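Long-range contacts in CglIIR protein (Corynebacterium glutamicum, PDB 6F1S), which is the C-terminal domain of the H subunit of the restriction endonuclease CglI, whose helicase-like motor probably uses NTP hydrolysis in DNA restriction: residues A[40-45]-A[94-99]; A[129-134]-A[149-154]. All blocks are in the same frame, centred on the assembly; numbering follows the deposited sequence.

Interaction 1 of 2, residues A[40-45]-A[94-99]; sequences LAYLDK and MVLRTN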
ATOM      1  N   LEU A  40      12.480  -2.261  -0.856  1.00 14.95           N
ATOM      2  CA  LEU A  40      13.544  -2.010   0.113  1.00 15.31           C
ATOM      3  C   LEU A  40      14.716  -1.238  -0.500  1.00 14.04           C
ATOM      4  O   LEU A  40      15.354  -0.435   0.181  1.00 12.77           O
ATOM      5  CB  LEU A  40      14.039  -3.323   0.719  1.00 16.82           C
ATOM      6  CG  LEU A  40      13.055  -4.015   1.667  1.00 18.82           C
ATOM      7  CD1 LEU A  40      13.644  -5.316   2.190  1.00 17.32           C
ATOM      8  CD2 LEU A  40      12.654  -3.094   2.817  1.00 13.43           C
ATOM      9  N   ALA A  41      14.999  -1.475  -1.781  1.00 13.22           N
ATOM     10  CA  ALA A  41      16.033  -0.702  -2.469  1.00 14.87           C
ATOM     11  C   ALA A  41      15.568   0.736  -2.644  1.00 15.78           C
ATOM     12  O   ALA A  41      16.370   1.665  -2.578  1.00 18.31           O
ATOM     13  CB  ALA A  41      16.376  -1.314  -3.813  1.00 14.85           C
ATOM     14  N   TYR A  42      14.270   0.915  -2.865  1.00 13.58           N
ATOM     15  CA  TYR A  42      13.702   2.251  -3.004  1.00 16.08           C
ATOM     16  C   TYR A  42      13.783   2.992  -1.672  1.00 16.01           C
ATOM     17  O   TYR A  42      14.171   4.160  -1.626  1.00 16.03           O
ATOM     18  CB  TYR A  42      12.248   2.184  -3.493  1.00 17.44           C
ATOM     19  CG  TYR A  42      11.626   3.533  -3.790  1.00 17.22           C
ATOM     20  CD1 TYR A  42      11.166   4.352  -2.765  1.00 14.97           C
ATOM     21  CD2 TYR A  42      11.490   3.985  -5.100  1.00 18.31           C
ATOM     22  CE1 TYR A  42      10.606   5.585  -3.029  1.00 15.77           C
ATOM     23  CE2 TYR A  42      10.923   5.219  -5.375  1.00 17.85           C
ATOM     24  CZ  TYR A  42      10.483   6.015  -4.336  1.00 17.50           C
ATOM     25  OH  TYR A  42       9.921   7.241  -4.599  1.00 17.69           O
ATOM     26  N   LEU A  43      13.410   2.302  -0.597  1.00 15.43           N
ATOM     27  CA  LEU A  43      13.411   2.876   0.748  1.00 15.23           C
ATOM     28  C   LEU A  43      14.778   3.432   1.127  1.00 17.01           C
ATOM     29  O   LEU A  43      14.888   4.489   1.743  1.00 18.59           O
ATOM     30  CB  LEU A  43      12.970   1.825   1.765  1.00 14.88           C
ATOM     31  CG  LEU A  43      13.200   2.101   3.250  1.00 14.56           C
ATOM     32  CD1 LEU A  43      12.540   3.405   3.679  1.00 13.16           C
ATOM     33  CD2 LEU A  43      12.677   0.933   4.065  1.00 11.56           C
ATOM     34  N   ASP A  44      15.823   2.716   0.744  1.00 18.26           N
ATOM     35  CA  ASP A  44      17.176   3.175   1.008  1.00 20.04           C
ATOM     36  C   ASP A  44      17.548   4.340   0.103  1.00 20.11           C
ATOM     37  O   ASP A  44      18.133   5.320   0.550  1.00 19.18           O
ATOM     38  CB  ASP A  44      18.173   2.039   0.820  1.00 22.23           C
ATOM     39  CG  ASP A  44      19.601   2.510   0.918  1.00 25.30           C
ATOM     40  OD1 ASP A  44      20.092   2.676   2.055  1.00 25.25           O
ATOM     41  OD2 ASP A  44      20.231   2.717  -0.145  1.00 27.68           O
ATOM     42  N   LYS A  45      17.195   4.232  -1.172  1.00 20.82           N
ATOM     43  CA  LYS A  45      17.624   5.207  -2.167  1.00 21.66           C
ATOM     44  C   LYS A  45      16.872   6.533  -2.058  1.00 19.56           C
ATOM     45  O   LYS A  45      17.445   7.596  -2.300  1.00 18.25           O
ATOM     46  CB  LYS A  45      17.458   4.623  -3.573  1.00 25.81           C
ATOM     47  CG  LYS A  45      17.946   5.527  -4.691  1.00 30.40           C
ATOM     48  CD  LYS A  45      19.457   5.683  -4.670  1.00 35.15           C
ATOM     49  CE  LYS A  45      20.156   4.414  -5.127  1.00 36.16           C
ATOM     50  NZ  LYS A  45      21.616   4.638  -5.318  1.00 38.54           N
HETATM   51  N   MSE A  94       4.244   8.508  -1.522  1.00 17.96           N
HETATM   52  CA  MSE A  94       4.395   7.118  -1.113  1.00 16.48           C
HETATM   53  C   MSE A  94       5.130   7.006   0.218  1.00 14.77           C
HETATM   54  O   MSE A  94       6.212   7.573   0.405  1.00 13.21           O
HETATM   55  CB  MSE A  94       5.125   6.301  -2.184  1.00 15.09           C
HETATM   56  CG  MSE A  94       5.187   4.815  -1.843  1.00 14.35           C
HETATM   57 SE   MSE A  94       5.708   3.640  -3.324  1.00 36.63          SE
HETATM   58  CE  MSE A  94       7.633   3.957  -3.314  1.00  8.59           C
ATOM     59  N   VAL A  95       4.515   6.268   1.139  1.00 12.79           N
ATOM     60  CA  VAL A  95       5.073   6.047   2.460  1.00 12.24           C
ATOM     61  C   VAL A  95       5.340   4.556   2.654  1.00 12.20           C
ATOM     62  O   VAL A  95       4.443   3.728   2.491  1.00 13.20           O
ATOM     63  CB  VAL A  95       4.131   6.578   3.566  1.00 12.83           C
ATOM     64  CG1 VAL A  95       4.675   6.262   4.949  1.00 10.46           C
ATOM     65  CG2 VAL A  95       3.915   8.081   3.398  1.00 12.05           C
ATOM     66  N   LEU A  96       6.587   4.226   2.973  1.00 12.96           N
ATOM     67  CA  LEU A  96       7.006   2.849   3.202  1.00 13.43           C
ATOM     68  C   LEU A  96       7.375   2.665   4.663  1.00 15.42           C
ATOM     69  O   LEU A  96       8.280   3.335   5.158  1.00 14.87           O
ATOM     70  CB  LEU A  96       8.207   2.478   2.323  1.00 13.20           C
ATOM     71  CG  LEU A  96       8.135   2.720   0.815  1.00 13.55           C
ATOM     72  CD1 LEU A  96       9.452   2.325   0.144  1.00 13.64           C
ATOM     73  CD2 LEU A  96       6.972   1.969   0.197  1.00 12.42           C
ATOM     74  N   ARG A  97       6.675   1.768   5.350  1.00 15.62           N
ATOM     75  CA  ARG A  97       6.992   1.438   6.738  1.00 14.66           C
ATOM     76  C   ARG A  97       7.415  -0.018   6.848  1.00 16.08           C
ATOM     77  O   ARG A  97       6.776  -0.906   6.276  1.00 17.28           O
ATOM     78  CB  ARG A  97       5.790   1.683   7.656  1.00 15.02           C
ATOM     79  CG  ARG A  97       5.163   3.050   7.540  1.00 15.46           C
ATOM     80  CD  ARG A  97       6.030   4.129   8.142  1.00 13.58           C
ATOM     81  NE  ARG A  97       5.293   5.383   8.191  1.00 14.34           N
ATOM     82  CZ  ARG A  97       5.855   6.583   8.164  1.00 15.95           C
ATOM     83  NH1 ARG A  97       7.174   6.697   8.084  1.00 20.29           N
ATOM     84  NH2 ARG A  97       5.097   7.668   8.204  1.00 13.21           N
ATOM     85  N   THR A  98       8.476  -0.268   7.599  1.00 14.16           N
ATOM     86  CA  THR A  98       8.907  -1.637   7.830  1.00 13.44           C
ATOM     87  C   THR A  98       8.795  -1.995   9.311  1.00 14.22           C
ATOM     88  O   THR A  98       8.459  -1.143  10.142  1.00 13.26           O
ATOM     89  CB  THR A  98      10.343  -1.849   7.330  1.00 12.99           C
ATOM     90  OG1 THR A  98      11.230  -0.978   8.041  1.00 13.86           O
ATOM     91  CG2 THR A  98      10.423  -1.550   5.836  1.00 11.43           C
ATOM     92  N   ASN A  99       9.062  -3.260   9.626  1.00 14.59           N
ATOM     93  CA  ASN A  99       8.961  -3.782  10.990  1.00 15.02           C
ATOM     94  C   ASN A  99       7.561  -3.542  11.570  1.00 16.24           C
ATOM     95  O   ASN A  99       7.397  -3.303  12.760  1.00 15.20           O
ATOM     96  CB  ASN A  99      10.044  -3.162  11.887  1.00 14.59           C
ATOM     97  CG  ASN A  99      10.056  -3.751  13.293  1.00 17.02           C
ATOM     98  OD1 ASN A  99       9.875  -4.957  13.477  1.00 16.73           O
ATOM     99  ND2 ASN A  99      10.231  -2.888  14.296  1.00 14.82           N
TER
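Helix 32-46 packs here across one face of a mixed beta-sheet, an alpha-on-beta layer in which Y42 and L43 meet M94, L96 and T98. The axes of helix 40-45 and strand 94-98 approach to 9.7 Å at 108°, so the helix runs across the strand, and the CA atoms of L43 and L96 lie 6.9 Å apart. M94, L96 and T98, every second residue of the strand, turn their CB atoms to the helix.

At one end, Y42 and M94, a selenomethionine, reach toward each other tip to tip. The methyl CE of M94 sits over a face of the Y42 ring in a CH-pi contact, 3.6 Å from the centroid and nearest to Y42 CE1, at 3.4 Å. A long, unbranched side chain suits this place: CG of M94 lies anti to its backbone N (chi1 -175°), and the bend at chi3 (78°) sets CE over the ring. In the middle, L96 CD1 is shared, 3.9 Å from L43 CB and equally far from Y42 CD1; this one methyl fits between L43 and the tyrosine ring, while the other, CD2, packs on L129. Further along, the methyl CG2 of T98 meets L43 CD2 at 3.8 Å and L40 CD2 at 4.1 Å, so this small residue presents carbon to the leucines. The contact is wholly apolar; the Y42 hydroxyl instead bonds to S50.

Strand 92-100 lies between strands 49-52 and 126-132. I52 touches both Y42 and M94, whereas W153 of strand 152-158 touches L40 and T98, carrying the helix-covered layer across the sheet.

Interaction 2 of 2, residues A[129-134]-A[149-154]; sequences LYRIEG and SDPIWV
Y130 to I132 and I152 to V154 pair as antiparallel strands, their segment axes at 153°, with Y130-V154 and I132-I152 as hydrogen-bonded pairs around the non-hydrogen-bonded pair R131-W153. Each hydrogen-bonded pair closes two backbone bonds; in the first, V154 N to Y130 O measures 2.8 Å and Y130 N returns to V154 O.

On the face bearing R131 and W153, the arginine's chain crosses the indole obliquely. R131 CB lies over the six-membered ring, 3.5 Å from its centroid and almost on the ring normal, a CH-pi contact. CG is anti to the backbone N (chi1 -167°), and the chain stays extended to NE, which takes CD past W153 CZ2 at 3.5 Å. The guanidinium, its plane 81° from the indole, has P151 over one face, with P151 CG 3.5 Å from NH2. In its own plane, NH1 makes a salt bridge to E133 OE1, while NE pairs with D36, which also accepts from W153 NE1; these carboxylates probably hold the guanidinium's rotation. Arginine thus supplies methylenes for the indole and charge beyond it.

The other face carries I132, I152 and V154, together with Y130, whose ring leads away from the neighbouring strand; I132 CB meets I152 CG2, and I132 CD1 meets V154 CG2. Beyond the strands, P151 follows a cis peptide bond, and D150 OD1 accepts G134 N at 2.9 Å on its syn side, the donor well out of the carboxylate plane. G134 suits its positive phi. A water donates to both I132 O and S149 O.

Strand 126-132 has strand 92-100 along its other edge, and strand 152-158 has the short strand 21-23 along its own. Helix 32-46 covers the R131-W153 face through L39 and L40; W147, from a loop, packs on I132, I152 and V154.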
ATOM      1  N   LEU A 129       2.580   1.791   2.199  1.00 13.00           N
ATOM      2  CA  LEU A 129       2.900   0.367   2.181  1.00 13.89           C
ATOM      3  C   LEU A 129       3.485  -0.078   3.523  1.00 14.07           C
ATOM      4  O   LEU A 129       4.457   0.495   4.014  1.00 13.21           O
ATOM      5  CB  LEU A 129       3.867   0.045   1.035  1.00 13.99           C
ATOM      6  CG  LEU A 129       3.253   0.092  -0.371  1.00 13.65           C
ATOM      7  CD1 LEU A 129       4.314   0.133  -1.471  1.00 14.05           C
ATOM      8  CD2 LEU A 129       2.327  -1.080  -0.589  1.00 13.14           C
ATOM      9  N   TYR A 130       2.865  -1.092   4.119  1.00 13.82           N
ATOM     10  CA  TYR A 130       3.321  -1.651   5.387  1.00 14.49           C
ATOM     11  C   TYR A 130       3.975  -3.007   5.170  1.00 15.36           C
ATOM     12  O   TYR A 130       3.351  -3.917   4.614  1.00 15.63           O
ATOM     13  CB  TYR A 130       2.159  -1.801   6.376  1.00 14.40           C
ATOM     14  CG  TYR A 130       1.915  -0.612   7.280  1.00 15.36           C
ATOM     15  CD1 TYR A 130       2.206   0.676   6.862  1.00 15.90           C
ATOM     16  CD2 TYR A 130       1.386  -0.783   8.558  1.00 15.39           C
ATOM     17  CE1 TYR A 130       1.974   1.765   7.684  1.00 15.74           C
ATOM     18  CE2 TYR A 130       1.160   0.298   9.387  1.00 15.60           C
ATOM     19  CZ  TYR A 130       1.458   1.571   8.943  1.00 16.18           C
ATOM     20  OH  TYR A 130       1.240   2.665   9.751  1.00 15.50           O
ATOM     21  N   ARG A 131       5.224  -3.142   5.608  1.00 14.78           N
ATOM     22  CA  ARG A 131       5.929  -4.417   5.516  1.00 14.28           C
ATOM     23  C   ARG A 131       5.768  -5.191   6.816  1.00 13.73           C
ATOM     24  O   ARG A 131       6.196  -4.742   7.871  1.00 11.41           O
ATOM     25  CB  ARG A 131       7.412  -4.205   5.200  1.00 14.96           C
ATOM     26  CG  ARG A 131       8.165  -5.467   4.771  1.00 14.47           C
ATOM     27  CD  ARG A 131       9.658  -5.190   4.634  1.00 15.28           C
ATOM     28  NE  ARG A 131      10.390  -6.321   4.072  1.00 15.78           N
ATOM     29  CZ  ARG A 131      10.885  -7.321   4.793  1.00 17.19           C
ATOM     30  NH1 ARG A 131      10.717  -7.337   6.110  1.00 15.81           N
ATOM     31  NH2 ARG A 131      11.541  -8.309   4.199  1.00 17.55           N
ATOM     32  N   ILE A 132       5.138  -6.356   6.732  1.00 17.42           N
ATOM     33  CA  ILE A 132       4.882  -7.177   7.909  1.00 18.19           C
ATOM     34  C   ILE A 132       5.591  -8.516   7.794  1.00 20.53           C
ATOM     35  O   ILE A 132       5.397  -9.244   6.820  1.00 19.48           O
ATOM     36  CB  ILE A 132       3.379  -7.418   8.113  1.00 16.34           C
ATOM     37  CG1 ILE A 132       2.652  -6.088   8.282  1.00 14.70           C
ATOM     38  CG2 ILE A 132       3.137  -8.326   9.315  1.00 15.44           C
ATOM     39  CD1 ILE A 132       1.148  -6.214   8.315  1.00 15.46           C
ATOM     40  N   GLU A 133       6.403  -8.832   8.798  1.00 24.42           N
ATOM     41  CA  GLU A 133       7.202 -10.049   8.798  1.00 27.42           C
ATOM     42  C   GLU A 133       7.216 -10.694  10.183  1.00 26.20           C
ATOM     43  O   GLU A 133       7.228 -10.000  11.192  1.00 24.98           O
ATOM     44  CB  GLU A 133       8.629  -9.737   8.343  1.00 32.09           C
ATOM     45  CG  GLU A 133       9.526 -10.945   8.180  1.00 38.73           C
ATOM     46  CD  GLU A 133      10.999 -10.583   8.240  1.00 44.70           C
ATOM     47  OE1 GLU A 133      11.485  -9.871   7.338  1.00 43.76           O
ATOM     48  OE2 GLU A 133      11.672 -11.008   9.201  1.00 51.85           O
ATOM     49  N   GLY A 134       7.209 -12.024  10.223  1.00 26.69           N
ATOM     50  CA  GLY A 134       7.349 -12.761  11.468  1.00 24.73           C
ATOM     51  C   GLY A 134       6.106 -12.754  12.334  1.00 23.66           C
ATOM     52  O   GLY A 134       6.190 -12.693  13.559  1.00 24.59           O
ATOM     53  N   SER A 149       1.714 -14.223   2.570  1.00 27.97           N
ATOM     54  CA  SER A 149       3.142 -14.503   2.532  1.00 28.14           C
ATOM     55  C   SER A 149       3.884 -13.846   3.687  1.00 29.65           C
ATOM     56  O   SER A 149       3.387 -12.916   4.324  1.00 30.69           O
ATOM     57  CB  SER A 149       3.752 -14.047   1.203  1.00 28.10           C
ATOM     58  OG  SER A 149       3.725 -12.638   1.078  1.00 27.48           O
ATOM     59  N   ASP A 150       5.078 -14.363   3.949  1.00 31.22           N
ATOM     60  CA  ASP A 150       5.976 -13.810   4.941  1.00 30.78           C
ATOM     61  C   ASP A 150       7.339 -13.634   4.279  1.00 30.25           C
ATOM     62  O   ASP A 150       7.988 -14.615   3.926  1.00 30.13           O
ATOM     63  CB  ASP A 150       6.067 -14.724   6.170  1.00 32.15           C
ATOM     64  CG  ASP A 150       6.951 -14.148   7.268  1.00 33.28           C
ATOM     65  OD1 ASP A 150       6.986 -12.915   7.424  1.00 33.83           O
ATOM     66  OD2 ASP A 150       7.616 -14.925   7.979  1.00 35.39           O
ATOM     67  N   PRO A 151       7.776 -12.378   4.084  1.00 30.09           N
ATOM     68  CA  PRO A 151       7.085 -11.150   4.483  1.00 28.64           C
ATOM     69  C   PRO A 151       5.966 -10.765   3.525  1.00 26.40           C
ATOM     70  O   PRO A 151       5.894 -11.295   2.416  1.00 26.04           O
ATOM     71  CB  PRO A 151       8.197 -10.106   4.443  1.00 29.31           C
ATOM     72  CG  PRO A 151       9.055 -10.570   3.307  1.00 30.97           C
ATOM     73  CD  PRO A 151       9.028 -12.085   3.361  1.00 30.59           C
ATOM     74  N   ILE A 152       5.107  -9.850   3.960  1.00 24.31           N
ATOM     75  CA  ILE A 152       4.057  -9.309   3.111  1.00 21.60           C
ATOM     76  C   ILE A 152       4.193  -7.789   3.071  1.00 19.95           C
ATOM     77  O   ILE A 152       4.741  -7.181   3.993  1.00 19.61           O
ATOM     78  CB  ILE A 152       2.643  -9.710   3.624  1.00 25.04           C
ATOM     79  CG1 ILE A 152       1.564  -9.427   2.573  1.00 25.53           C
ATOM     80  CG2 ILE A 152       2.309  -8.996   4.936  1.00 24.30           C
ATOM     81  CD1 ILE A 152       1.641 -10.296   1.352  1.00 25.16           C
ATOM     82  N   TRP A 153       3.728  -7.180   1.987  1.00 19.87           N
ATOM     83  CA  TRP A 153       3.525  -5.739   1.938  1.00 17.61           C
ATOM     84  C   TRP A 153       2.028  -5.495   1.823  1.00 18.55           C
ATOM     85  O   TRP A 153       1.364  -6.113   0.988  1.00 18.79           O
ATOM     86  CB  TRP A 153       4.255  -5.101   0.757  1.00 15.51           C
ATOM     87  CG  TRP A 153       5.726  -4.925   0.930  1.00 15.09           C
ATOM     88  CD1 TRP A 153       6.703  -5.792   0.540  1.00 16.78           C
ATOM     89  CD2 TRP A 153       6.401  -3.799   1.513  1.00 15.25           C
ATOM     90  NE1 TRP A 153       7.941  -5.285   0.851  1.00 16.95           N
ATOM     91  CE2 TRP A 153       7.784  -4.062   1.448  1.00 15.68           C
ATOM     92  CE3 TRP A 153       5.968  -2.600   2.092  1.00 14.93           C
ATOM     93  CZ2 TRP A 153       8.741  -3.169   1.933  1.00 13.23           C
ATOM     94  CZ3 TRP A 153       6.921  -1.714   2.575  1.00 14.51           C
ATOM     95  CH2 TRP A 153       8.290  -2.005   2.491  1.00 14.63           C
ATOM     96  N   VAL A 154       1.493  -4.618   2.664  1.00 15.73           N
ATOM     97  CA  VAL A 154       0.068  -4.306   2.618  1.00 15.12           C
ATOM     98  C   VAL A 154      -0.153  -2.870   2.133  1.00 14.74           C
ATOM     99  O   VAL A 154       0.383  -1.926   2.710  1.00 17.97           O
ATOM    100  CB  VAL A 154      -0.596  -4.500   3.993  1.00 14.78           C
ATOM    101  CG1 VAL A 154      -2.101  -4.381   3.871  1.00 13.53           C
ATOM    102  CG2 VAL A 154      -0.211  -5.851   4.585  1.00 14.40           C
TER
HETATM  103  O   HOH W   1       3.508 -11.564   6.987  1.00 25.73           O

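Interactions 1 and 2 lie about 12 Å apart, centre to centre, and follow one another along the chain, the first closing before the second opens. They join in the five-stranded mixed sheet, where strands 92-100 and 126-132 are parallel neighbours: V95 O meets L129 N at 2.7 Å and R97 O meets R131 N at 2.8 Å, both probable hydrogen bonds. L96 and L129 also pack together. Interaction 1 attaches helix 32-46 to this sheet, while interaction 2 couples two of its strands; the same helix reaches both through L40. Together they tie early and late portions of the chain into one core of this C-terminal domain.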